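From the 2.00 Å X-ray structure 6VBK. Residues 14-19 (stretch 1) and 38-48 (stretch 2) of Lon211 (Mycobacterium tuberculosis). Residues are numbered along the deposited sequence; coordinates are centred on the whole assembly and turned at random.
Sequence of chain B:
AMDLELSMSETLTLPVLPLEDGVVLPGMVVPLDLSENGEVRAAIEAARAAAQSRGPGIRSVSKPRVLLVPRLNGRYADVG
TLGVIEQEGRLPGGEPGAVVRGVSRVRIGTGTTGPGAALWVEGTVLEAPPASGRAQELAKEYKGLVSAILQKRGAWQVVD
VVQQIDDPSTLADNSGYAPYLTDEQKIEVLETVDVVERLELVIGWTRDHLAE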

# COMPACT_ATOMS: atom_id res chain seq x y z
N LEU B 14 8.78 6.95 -5.94
CA LEU B 14 9.00 7.95 -6.98
C LEU B 14 10.18 8.83 -6.63
O LEU B 14 10.46 9.06 -5.45
CB LEU B 14 7.75 8.83 -7.17
CG LEU B 14 6.45 8.12 -7.56
CD1 LEU B 14 5.27 9.05 -7.40
CD2 LEU B 14 6.54 7.59 -8.99
N PRO B 15 10.90 9.34 -7.64
CA PRO B 15 11.95 10.32 -7.37
C PRO B 15 11.35 11.70 -7.12
O PRO B 15 10.38 12.10 -7.77
CB PRO B 15 12.79 10.30 -8.65
CG PRO B 15 11.81 9.93 -9.71
CD PRO B 15 10.80 9.01 -9.07
N VAL B 16 11.93 12.41 -6.16
CA VAL B 16 11.41 13.72 -5.76
C VAL B 16 11.97 14.78 -6.70
O VAL B 16 13.19 14.96 -6.80
CB VAL B 16 11.76 14.03 -4.30
CG1 VAL B 16 11.39 15.46 -3.97
CG2 VAL B 16 11.05 13.06 -3.37
N LEU B 17 11.06 15.48 -7.38
CA LEU B 17 11.45 16.62 -8.24
C LEU B 17 11.04 17.88 -7.48
O LEU B 17 9.86 18.23 -7.50
CB LEU B 17 10.76 16.52 -9.60
CG LEU B 17 11.42 17.31 -10.72
CD1 LEU B 17 10.99 16.79 -12.08
CD2 LEU B 17 11.10 18.79 -10.59
N PRO B 18 11.96 18.53 -6.74
CA PRO B 18 11.62 19.71 -5.94
C PRO B 18 11.29 20.95 -6.77
O PRO B 18 11.95 21.19 -7.76
CB PRO B 18 12.90 19.96 -5.13
CG PRO B 18 14.00 19.41 -6.01
CD PRO B 18 13.38 18.19 -6.66
N LEU B 19 10.27 21.69 -6.33
CA LEU B 19 9.83 22.95 -6.99
C LEU B 19 10.11 24.11 -6.02
O LEU B 19 9.38 24.22 -5.02
CB LEU B 19 8.34 22.85 -7.31
CG LEU B 19 7.93 21.61 -8.11
CD1 LEU B 19 6.42 21.55 -8.27
CD2 LEU B 19 8.61 21.59 -9.47
N GLY B 38 20.79 20.75 -11.45
CA GLY B 38 21.15 19.35 -11.33
C GLY B 38 20.09 18.52 -10.64
O GLY B 38 19.88 17.35 -10.99
N GLU B 39 19.41 19.10 -9.64
CA GLU B 39 18.42 18.34 -8.89
C GLU B 39 17.24 17.94 -9.77
O GLU B 39 16.77 16.80 -9.70
CB GLU B 39 17.94 19.17 -7.69
CG GLU B 39 19.00 19.40 -6.63
CD GLU B 39 18.50 20.28 -5.50
OE1 GLU B 39 17.41 20.86 -5.63
OE2 GLU B 39 19.21 20.38 -4.47
N VAL B 40 16.75 18.87 -10.60
CA VAL B 40 15.58 18.57 -11.42
C VAL B 40 15.93 17.57 -12.51
O VAL B 40 15.17 16.63 -12.78
CB VAL B 40 15.00 19.87 -12.01
CG1 VAL B 40 13.82 19.56 -12.92
CG2 VAL B 40 14.57 20.81 -10.89
N ARG B 41 17.08 17.75 -13.16
CA ARG B 41 17.48 16.83 -14.23
C ARG B 41 17.81 15.44 -13.68
O ARG B 41 17.60 14.44 -14.38
CB ARG B 41 18.67 17.39 -15.00
CG ARG B 41 18.94 16.69 -16.32
CD ARG B 41 20.23 17.17 -16.96
NE ARG B 41 20.19 18.59 -17.31
CZ ARG B 41 19.85 19.05 -18.50
NH1 ARG B 41 19.51 18.22 -19.48
NH2 ARG B 41 19.84 20.36 -18.73
N ALA B 42 18.32 15.36 -12.45
CA ALA B 42 18.61 14.06 -11.86
C ALA B 42 17.33 13.30 -11.54
O ALA B 42 17.28 12.07 -11.65
CB ALA B 42 19.48 14.22 -10.61
N ALA B 43 16.29 14.02 -11.12
CA ALA B 43 15.01 13.38 -10.85
C ALA B 43 14.40 12.80 -12.12
O ALA B 43 13.83 11.70 -12.10
CB ALA B 43 14.05 14.37 -10.19
N ILE B 44 14.51 13.53 -13.24
CA ILE B 44 13.96 13.04 -14.50
C ILE B 44 14.75 11.83 -14.99
O ILE B 44 14.17 10.87 -15.51
CB ILE B 44 13.93 14.17 -15.54
CG1 ILE B 44 13.03 15.31 -15.06
CG2 ILE B 44 13.47 13.65 -16.89
CD1 ILE B 44 12.91 16.45 -16.04
N GLU B 45 16.07 11.86 -14.84
CA GLU B 45 16.89 10.74 -15.30
C GLU B 45 16.71 9.52 -14.40
O GLU B 45 16.72 8.38 -14.89
CB GLU B 45 18.36 11.15 -15.37
CG GLU B 45 18.68 12.05 -16.55
CD GLU B 45 18.25 11.44 -17.87
OE1 GLU B 45 18.48 10.23 -18.07
OE2 GLU B 45 17.68 12.17 -18.71
N ALA B 46 16.55 9.73 -13.09
CA ALA B 46 16.22 8.62 -12.21
C ALA B 46 14.85 8.05 -12.56
O ALA B 46 14.64 6.83 -12.47
CB ALA B 46 16.25 9.08 -10.75
N ALA B 47 13.91 8.91 -12.96
CA ALA B 47 12.60 8.42 -13.38
C ALA B 47 12.69 7.65 -14.69
O ALA B 47 12.00 6.64 -14.87
CB ALA B 47 11.62 9.59 -13.50
N ARG B 48 13.53 8.12 -15.62
CA ARG B 48 13.67 7.42 -16.89
C ARG B 48 14.28 6.04 -16.68
O ARG B 48 13.79 5.05 -17.24
CB ARG B 48 14.54 8.25 -17.84
CG ARG B 48 14.45 7.80 -19.29
CD ARG B 48 15.57 8.37 -20.13
NE ARG B 48 15.84 9.77 -19.81
CZ ARG B 48 15.14 10.79 -20.27
NH1 ARG B 48 14.11 10.59 -21.08
NH2 ARG B 48 15.46 12.03 -19.92

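The strand 14-19 lies against the helix 38-48 almost antiparallel, with 156° between their N-to-C directions and axes that approach to 7.5 Å. That is a tight spacing for a strand and a helix, and it rests on a small residue at the centre. Ala-43 points its CA-to-CB bond toward the strand, and its CA sits 5.5 Å from the CA of Leu-17. Its methyl is a low bump that meets the strand's backbone directly: Ala-43 CB is 3.5 Å from Val-16 O and 4.0 Å from Leu-17 CA. Here the strand offers main chain as well as side chains as a packing surface.

Around this close point the strand's side chains find shallow places on the helix. Pro-15 points toward the helix and settles over the next turn, where three small residues leave a low surface. Its CG lies 3.6 Å from Ala-43 O and 3.8 Å from Ala-47 CB, while its CB lies 4.2 Å from Ala-46 CB. The compact ring thus rests on one backbone carbonyl and two methyls. The carbonyl is not idle, since Ala-43 O accepts the helical hydrogen bond from Ala-47 N at 2.9 Å; the proline carbon packs against an oxygen already paired within the helix.

Leu-17 is the strand's long knob. Its CA-to-CB bond runs sideways, yet with chi1 and chi2 both t the end of the side chain comes nearer to the helix. Leu-17 CD2 packs on Val-40 CG1 at 3.7 Å; Leu-17 CD1 reaches Ile-44 CG1 at 3.9 Å and also lies 4.0 Å from Val-40 CG1, so the valine methyl nests against the fork of the leucine. Closer to the backbone, Leu-17 CB stands 4.0 Å from Ala-43 CB. The leucine therefore fills a groove bordered by Val-40, Ala-43 and Ile-44, and it gives up more surface to the other stretch than any other residue here, 69 Å². Ile-44 takes part even though its CA-to-CB bond points away from the strand; its CG1 still reaches the leucine.

Toward the start of the helix, Pro-18 closes the contact. Its CG comes within 3.7 Å of Glu-39 OE1, a simple packing approach beside a carboxylate oxygen that is hydrogen-bonded elsewhere in the structure. Pro-18 O lies 4.1 Å from Val-40 CG2, a methyl that also lies 4.0 Å from Leu-17 CD2.

No hydrogen bond crosses between the stretches, and the 362 Å² buried in total is held by fit. One polar pairing lies within the helix: Arg-48 makes a salt bridge to Glu-45, with NH2 to OE2 at 2.5 Å, and neither residue touches the strand. Arg-41, whose CA-to-CB bond points away from the strand, does not touch it either. The rule that can be read from this contact is economical: alanine sits where the backbones come closest, the ring of Pro-15 lies over a low patch of alanines, and one leucine fills the groove beside Val-40 and Ile-44.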